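Long-range contact in alpha-catenin-like protein hmp-1 (Caenorhabditis elegans, PDB 5H5M), which links the cadherin-catenin complex of adherens junctions to actin filaments, supporting cell migration and shape change during embryonic body enclosure and elongation: residues A[115-126]-A[155-166]. Sequence-based numbering, arbitrary orientation.
Sequences IVDHISDAFLDT and HANEIVSVARLS
Leu165 lays its CD2 methyl over the centre of the His118 imidazole, 3.7 Å from the ring centroid and only 5° off the ring normal, a CH-pi contact. Chi1 of -180°, which sets CG opposite the backbone N of Leu165, swings the isobutyl group toward His118. A histidine suits the place because it offers a flat face to the methyl while its nitrogens bond elsewhere, ND1 to Ala114 O and NE2 to Ser53 OG, which should hold the ring's rotation. Ile115 adds an apolar contact, its CD1 lying 3.9 Å from Leu165 CG, and rests its CG2 against the Ser166 hydroxyl; replacing Ile115 by alanine removes both contacts and is likely to leave a gap beside Leu165 CG and free the leucine to turn. Val162 packs against His118, Ile119 and Ala122, both methyls 3.7 Å from His118 CB, with CG2 continuing to Ala122 CB. The small Ala122 lets Ile159 come near, and the CG2 of that isoleucine sits over the Phe123 ring, 4.0 Å from its centroid, while Thr228 and Leu231 of helix 207-233 also touch the phenylalanine. Helices 115-122 and 155-166 run nearly antiparallel (155°), their axes 9.5 Å apart at closest approach, joining the C-terminal end of helix 92-122 to helix 142-166 within the all-helical M domain of this vinculin/alpha-catenin family protein. Polar groups are linked through water rather than directly: one water lies within hydrogen-bonding reach of both His118 O and Glu158 OE2, another joins Thr126 O to His155 NE2. Ser166 OG turns back to Val162 O (2.9 Å), settling its hydroxyl within its own helix. No direct hydrogen bond crosses, so association rests on apolar and CH-pi packing, with water probably bridging polar groups.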
ATOM      1  N   ILE A 115       5.106   3.114   2.281  1.00 16.93           N
ATOM      2  CA  ILE A 115       4.472   2.006   2.983  1.00 21.01           C
ATOM      3  C   ILE A 115       3.105   1.704   2.360  1.00 18.12           C
ATOM      4  O   ILE A 115       2.736   0.542   2.180  1.00 19.24           O
ATOM      5  CB  ILE A 115       4.335   2.306   4.500  1.00 21.86           C
ATOM      6  CG1 ILE A 115       5.514   1.704   5.276  1.00 21.07           C
ATOM      7  CG2 ILE A 115       3.037   1.750   5.061  1.00 23.31           C
ATOM      8  CD1 ILE A 115       6.884   2.164   4.810  1.00 19.65           C
ATOM      9  N   VAL A 116       2.368   2.751   2.008  1.00 24.27           N
ATOM     10  CA  VAL A 116       1.062   2.575   1.378  1.00 28.18           C
ATOM     11  C   VAL A 116       1.208   1.920   0.002  1.00 23.70           C
ATOM     12  O   VAL A 116       0.341   1.149  -0.412  1.00 27.02           O
ATOM     13  CB  VAL A 116       0.309   3.914   1.259  1.00 22.35           C
ATOM     14  CG1 VAL A 116      -1.020   3.728   0.555  1.00 21.34           C
ATOM     15  CG2 VAL A 116       0.087   4.506   2.640  1.00 19.74           C
ATOM     16  N   ASP A 117       2.313   2.206  -0.689  1.00 20.50           N
ATOM     17  CA  ASP A 117       2.647   1.501  -1.931  1.00 20.65           C
ATOM     18  C   ASP A 117       2.602  -0.009  -1.737  1.00 20.36           C
ATOM     19  O   ASP A 117       2.025  -0.738  -2.545  1.00 26.40           O
ATOM     20  CB  ASP A 117       4.039   1.885  -2.436  1.00 23.71           C
ATOM     21  CG  ASP A 117       4.046   3.162  -3.239  1.00 26.65           C
ATOM     22  OD1 ASP A 117       5.074   3.866  -3.196  1.00 25.89           O
ATOM     23  OD2 ASP A 117       3.041   3.463  -3.917  1.00 28.89           O
ATOM     24  N   HIS A 118       3.234  -0.462  -0.659  1.00 17.13           N
ATOM     25  CA  HIS A 118       3.308  -1.878  -0.337  1.00 18.97           C
ATOM     26  C   HIS A 118       1.943  -2.429   0.066  1.00 23.01           C
ATOM     27  O   HIS A 118       1.554  -3.510  -0.371  1.00 32.30           O
ATOM     28  CB  HIS A 118       4.333  -2.111   0.777  1.00 23.62           C
ATOM     29  CG  HIS A 118       5.751  -1.869   0.352  1.00 26.63           C
ATOM     30  ND1 HIS A 118       6.265  -0.604   0.164  1.00 26.60           N
ATOM     31  CD2 HIS A 118       6.754  -2.730   0.069  1.00 28.55           C
ATOM     32  CE1 HIS A 118       7.528  -0.698  -0.216  1.00 19.54           C
ATOM     33  NE2 HIS A 118       7.851  -1.975  -0.281  1.00 21.84           N
ATOM     34  N   ILE A 119       1.219  -1.679   0.892  1.00 22.60           N
ATOM     35  CA  ILE A 119      -0.115  -2.080   1.336  1.00 20.38           C
ATOM     36  C   ILE A 119      -1.082  -2.160   0.159  1.00 25.20           C
ATOM     37  O   ILE A 119      -1.909  -3.075   0.079  1.00 21.89           O
ATOM     38  CB  ILE A 119      -0.670  -1.105   2.394  1.00 19.34           C
ATOM     39  CG1 ILE A 119       0.206  -1.137   3.650  1.00 20.38           C
ATOM     40  CG2 ILE A 119      -2.113  -1.446   2.747  1.00 18.85           C
ATOM     41  CD1 ILE A 119      -0.284  -0.243   4.765  1.00 22.06           C
ATOM     42  N   SER A 120      -0.961  -1.205  -0.759  1.00 22.20           N
ATOM     43  CA  SER A 120      -1.798  -1.175  -1.953  1.00 18.12           C
ATOM     44  C   SER A 120      -1.607  -2.440  -2.789  1.00 18.61           C
ATOM     45  O   SER A 120      -2.583  -3.062  -3.205  1.00 19.63           O
ATOM     46  CB  SER A 120      -1.492   0.073  -2.791  1.00 19.21           C
ATOM     47  OG  SER A 120      -2.291   0.127  -3.962  1.00 21.48           O
ATOM     48  N   ASP A 121      -0.353  -2.822  -3.019  1.00 26.05           N
ATOM     49  CA  ASP A 121      -0.041  -4.016  -3.804  1.00 27.44           C
ATOM     50  C   ASP A 121      -0.415  -5.313  -3.088  1.00 26.99           C
ATOM     51  O   ASP A 121      -1.060  -6.189  -3.665  1.00 33.17           O
ATOM     52  CB  ASP A 121       1.452  -4.059  -4.158  1.00 19.52           C
ATOM     53  CG  ASP A 121       1.864  -2.956  -5.120  1.00 24.79           C
ATOM     54  OD1 ASP A 121       0.987  -2.414  -5.823  1.00 28.86           O
ATOM     55  OD2 ASP A 121       3.072  -2.636  -5.176  1.00 27.71           O
ATOM     56  N   ALA A 122      -0.008  -5.429  -1.830  1.00 20.20           N
ATOM     57  CA  ALA A 122      -0.072  -6.702  -1.119  1.00 17.94           C
ATOM     58  C   ALA A 122      -1.488  -7.119  -0.735  1.00 17.95           C
ATOM     59  O   ALA A 122      -1.773  -8.310  -0.615  1.00 22.30           O
ATOM     60  CB  ALA A 122       0.805  -6.645   0.124  1.00 18.01           C
ATOM     61  N   PHE A 123      -2.375  -6.144  -0.553  1.00 19.46           N
ATOM     62  CA  PHE A 123      -3.703  -6.426  -0.015  1.00 18.83           C
ATOM     63  C   PHE A 123      -4.834  -6.153  -1.003  1.00 20.83           C
ATOM     64  O   PHE A 123      -6.000  -6.101  -0.612  1.00 22.90           O
ATOM     65  CB  PHE A 123      -3.925  -5.623   1.272  1.00 17.78           C
ATOM     66  CG  PHE A 123      -3.055  -6.071   2.414  1.00 21.39           C
ATOM     67  CD1 PHE A 123      -1.743  -5.628   2.520  1.00 21.16           C
ATOM     68  CD2 PHE A 123      -3.539  -6.955   3.367  1.00 17.07           C
ATOM     69  CE1 PHE A 123      -0.930  -6.053   3.560  1.00 18.16           C
ATOM     70  CE2 PHE A 123      -2.733  -7.384   4.412  1.00 23.44           C
ATOM     71  CZ  PHE A 123      -1.424  -6.934   4.508  1.00 19.74           C
ATOM     72  N   LEU A 124      -4.501  -5.996  -2.282  1.00 22.32           N
ATOM     73  CA  LEU A 124      -5.533  -5.759  -3.288  1.00 24.72           C
ATOM     74  C   LEU A 124      -6.371  -7.012  -3.539  1.00 25.68           C
ATOM     75  O   LEU A 124      -7.484  -6.921  -4.050  1.00 27.72           O
ATOM     76  CB  LEU A 124      -4.919  -5.250  -4.604  1.00 26.55           C
ATOM     77  CG  LEU A 124      -4.098  -6.117  -5.568  1.00 33.96           C
ATOM     78  CD1 LEU A 124      -4.976  -6.962  -6.481  1.00 29.83           C
ATOM     79  CD2 LEU A 124      -3.196  -5.222  -6.409  1.00 34.82           C
ATOM     80  N   ASP A 125      -5.839  -8.178  -3.183  1.00 24.48           N
ATOM     81  CA  ASP A 125      -6.571  -9.428  -3.362  1.00 31.39           C
ATOM     82  C   ASP A 125      -6.066 -10.503  -2.410  1.00 28.46           C
ATOM     83  O   ASP A 125      -5.170 -11.276  -2.748  1.00 38.14           O
ATOM     84  CB  ASP A 125      -6.463  -9.911  -4.811  1.00 42.62           C
ATOM     85  CG  ASP A 125      -7.389 -11.077  -5.113  1.00 58.44           C
ATOM     86  OD1 ASP A 125      -8.123 -11.519  -4.203  1.00 54.31           O
ATOM     87  OD2 ASP A 125      -7.395 -11.542  -6.272  1.00 70.69           O
ATOM     88  N   THR A 126      -6.658 -10.555  -1.222  1.00 29.50           N
ATOM     89  CA  THR A 126      -6.219 -11.488  -0.189  1.00 29.44           C
ATOM     90  C   THR A 126      -7.043 -12.777  -0.168  1.00 28.61           C
ATOM     91  O   THR A 126      -6.792 -13.665   0.647  1.00 29.60           O
ATOM     92  CB  THR A 126      -6.283 -10.840   1.206  1.00 25.15           C
ATOM     93  OG1 THR A 126      -7.617 -10.379   1.455  1.00 27.09           O
ATOM     94  CG2 THR A 126      -5.318  -9.672   1.298  1.00 25.12           C
ATOM     95  N   HIS A 155       2.549 -15.115  -1.460  1.00 26.54           N
ATOM     96  CA  HIS A 155       1.555 -14.112  -1.087  1.00 28.01           C
ATOM     97  C   HIS A 155       1.568 -13.886   0.425  1.00 27.74           C
ATOM     98  O   HIS A 155       1.471 -12.752   0.897  1.00 29.79           O
ATOM     99  CB  HIS A 155       0.166 -14.554  -1.563  1.00 30.69           C
ATOM    100  CG  HIS A 155      -0.970 -13.831  -0.909  1.00 37.73           C
ATOM    101  ND1 HIS A 155      -1.410 -12.595  -1.331  1.00 34.19           N
ATOM    102  CD2 HIS A 155      -1.769 -14.182   0.127  1.00 40.72           C
ATOM    103  CE1 HIS A 155      -2.429 -12.213  -0.579  1.00 46.11           C
ATOM    104  NE2 HIS A 155      -2.664 -13.158   0.315  1.00 43.85           N
ATOM    105  N   ALA A 156       1.696 -14.977   1.175  1.00 24.11           N
ATOM    106  CA  ALA A 156       1.780 -14.913   2.631  1.00 19.20           C
ATOM    107  C   ALA A 156       3.030 -14.159   3.089  1.00 18.83           C
ATOM    108  O   ALA A 156       2.960 -13.335   3.998  1.00 18.57           O
ATOM    109  CB  ALA A 156       1.761 -16.309   3.222  1.00 17.12           C
ATOM    110  N   ASN A 157       4.167 -14.447   2.458  1.00 20.77           N
ATOM    111  CA  ASN A 157       5.412 -13.750   2.769  1.00 20.27           C
ATOM    112  C   ASN A 157       5.295 -12.244   2.562  1.00 24.70           C
ATOM    113  O   ASN A 157       5.832 -11.460   3.343  1.00 31.95           O
ATOM    114  CB  ASN A 157       6.564 -14.284   1.915  1.00 23.05           C
ATOM    115  CG  ASN A 157       6.839 -15.752   2.154  1.00 21.40           C
ATOM    116  OD1 ASN A 157       6.396 -16.324   3.148  1.00 19.46           O
ATOM    117  ND2 ASN A 157       7.586 -16.369   1.243  1.00 21.82           N
ATOM    118  N   GLU A 158       4.590 -11.847   1.507  1.00 24.78           N
ATOM    119  CA  GLU A 158       4.437 -10.432   1.194  1.00 18.66           C
ATOM    120  C   GLU A 158       3.614  -9.699   2.255  1.00 18.24           C
ATOM    121  O   GLU A 158       4.058  -8.678   2.783  1.00 21.45           O
ATOM    122  CB  GLU A 158       3.798 -10.250  -0.183  1.00 21.40           C
ATOM    123  CG  GLU A 158       3.794  -8.806  -0.668  1.00 32.84           C
ATOM    124  CD  GLU A 158       3.185  -8.650  -2.052  1.00 41.22           C
ATOM    125  OE1 GLU A 158       2.754  -9.667  -2.639  1.00 42.29           O
ATOM    126  OE2 GLU A 158       3.139  -7.505  -2.554  1.00 49.51           O
ATOM    127  N   ILE A 159       2.429 -10.213   2.579  1.00 16.45           N
ATOM    128  CA  ILE A 159       1.568  -9.508   3.526  1.00 16.54           C
ATOM    129  C   ILE A 159       2.203  -9.469   4.910  1.00 16.75           C
ATOM    130  O   ILE A 159       1.998  -8.520   5.660  1.00 26.03           O
ATOM    131  CB  ILE A 159       0.150 -10.131   3.630  1.00 21.79           C
ATOM    132  CG1 ILE A 159       0.207 -11.586   4.093  1.00 32.32           C
ATOM    133  CG2 ILE A 159      -0.593 -10.012   2.307  1.00 15.82           C
ATOM    134  CD1 ILE A 159      -1.146 -12.136   4.507  1.00 36.52           C
ATOM    135  N   VAL A 160       2.991 -10.489   5.237  1.00 18.53           N
ATOM    136  CA  VAL A 160       3.693 -10.518   6.513  1.00 23.43           C
ATOM    137  C   VAL A 160       4.781  -9.448   6.536  1.00 17.69           C
ATOM    138  O   VAL A 160       4.868  -8.655   7.472  1.00 19.42           O
ATOM    139  CB  VAL A 160       4.314 -11.906   6.790  1.00 24.66           C
ATOM    140  CG1 VAL A 160       5.374 -11.817   7.879  1.00 19.84           C
ATOM    141  CG2 VAL A 160       3.225 -12.905   7.179  1.00 23.94           C
ATOM    142  N   SER A 161       5.593  -9.428   5.487  1.00 20.39           N
ATOM    143  CA  SER A 161       6.674  -8.461   5.353  1.00 22.91           C
ATOM    144  C   SER A 161       6.161  -7.022   5.329  1.00 24.44           C
ATOM    145  O   SER A 161       6.711  -6.149   6.000  1.00 25.71           O
ATOM    146  CB  SER A 161       7.479  -8.749   4.086  1.00 23.80           C
ATOM    147  OG  SER A 161       8.443  -7.739   3.856  1.00 38.75           O
ATOM    148  N   VAL A 162       5.110  -6.784   4.552  1.00 24.17           N
ATOM    149  CA  VAL A 162       4.518  -5.453   4.440  1.00 21.87           C
ATOM    150  C   VAL A 162       3.933  -4.991   5.776  1.00 25.04           C
ATOM    151  O   VAL A 162       4.084  -3.827   6.160  1.00 21.16           O
ATOM    152  CB  VAL A 162       3.423  -5.422   3.350  1.00 23.89           C
ATOM    153  CG1 VAL A 162       2.644  -4.118   3.398  1.00 18.15           C
ATOM    154  CG2 VAL A 162       4.046  -5.621   1.974  1.00 18.81           C
ATOM    155  N   ALA A 163       3.275  -5.905   6.486  1.00 18.59           N
ATOM    156  CA  ALA A 163       2.723  -5.598   7.803  1.00 15.46           C
ATOM    157  C   ALA A 163       3.807  -5.106   8.760  1.00 23.86           C
ATOM    158  O   ALA A 163       3.618  -4.120   9.473  1.00 24.20           O
ATOM    159  CB  ALA A 163       2.022  -6.818   8.387  1.00 16.55           C
ATOM    160  N   ARG A 164       4.941  -5.796   8.772  1.00 23.60           N
ATOM    161  CA  ARG A 164       6.042  -5.431   9.656  1.00 32.87           C
ATOM    162  C   ARG A 164       6.706  -4.129   9.222  1.00 32.59           C
ATOM    163  O   ARG A 164       7.161  -3.350  10.060  1.00 42.61           O
ATOM    164  CB  ARG A 164       7.073  -6.562   9.720  1.00 16.08           C
ATOM    165  CG  ARG A 164       6.574  -7.778  10.491  1.00 16.55           C
ATOM    166  CD  ARG A 164       7.460  -9.002  10.281  1.00 16.87           C
ATOM    167  NE  ARG A 164       7.057 -10.102  11.152  1.00 25.54           N
ATOM    168  CZ  ARG A 164       7.342 -11.382  10.931  1.00 27.98           C
ATOM    169  NH1 ARG A 164       8.032 -11.737   9.857  1.00 32.34           N
ATOM    170  NH2 ARG A 164       6.928 -12.309  11.784  1.00 23.74           N
ATOM    171  N   LEU A 165       6.751  -3.894   7.914  1.00 24.01           N
ATOM    172  CA  LEU A 165       7.328  -2.668   7.371  1.00 24.72           C
ATOM    173  C   LEU A 165       6.483  -1.460   7.775  1.00 23.18           C
ATOM    174  O   LEU A 165       7.010  -0.382   8.047  1.00 25.85           O
ATOM    175  CB  LEU A 165       7.445  -2.757   5.844  1.00 24.25           C
ATOM    176  CG  LEU A 165       8.034  -1.568   5.072  1.00 28.66           C
ATOM    177  CD1 LEU A 165       9.543  -1.539   5.198  1.00 23.32           C
ATOM    178  CD2 LEU A 165       7.622  -1.606   3.601  1.00 23.56           C
ATOM    179  N   SER A 166       5.169  -1.657   7.827  1.00 24.52           N
ATOM    180  CA  SER A 166       4.233  -0.589   8.171  1.00 29.55           C
ATOM    181  C   SER A 166       4.418  -0.066   9.596  1.00 31.69           C
ATOM    182  O   SER A 166       4.219   1.120   9.865  1.00 22.76           O
ATOM    183  CB  SER A 166       2.794  -1.076   7.993  1.00 21.82           C
ATOM    184  OG  SER A 166       2.553  -1.465   6.653  1.00 30.47           O
TER
HETATM  185  O   HOH W   1       4.068  -5.056  -1.424  1.00 31.45           O
HETATM  186  O   HOH W   2      -4.588 -14.112   2.234  1.00 26.28           O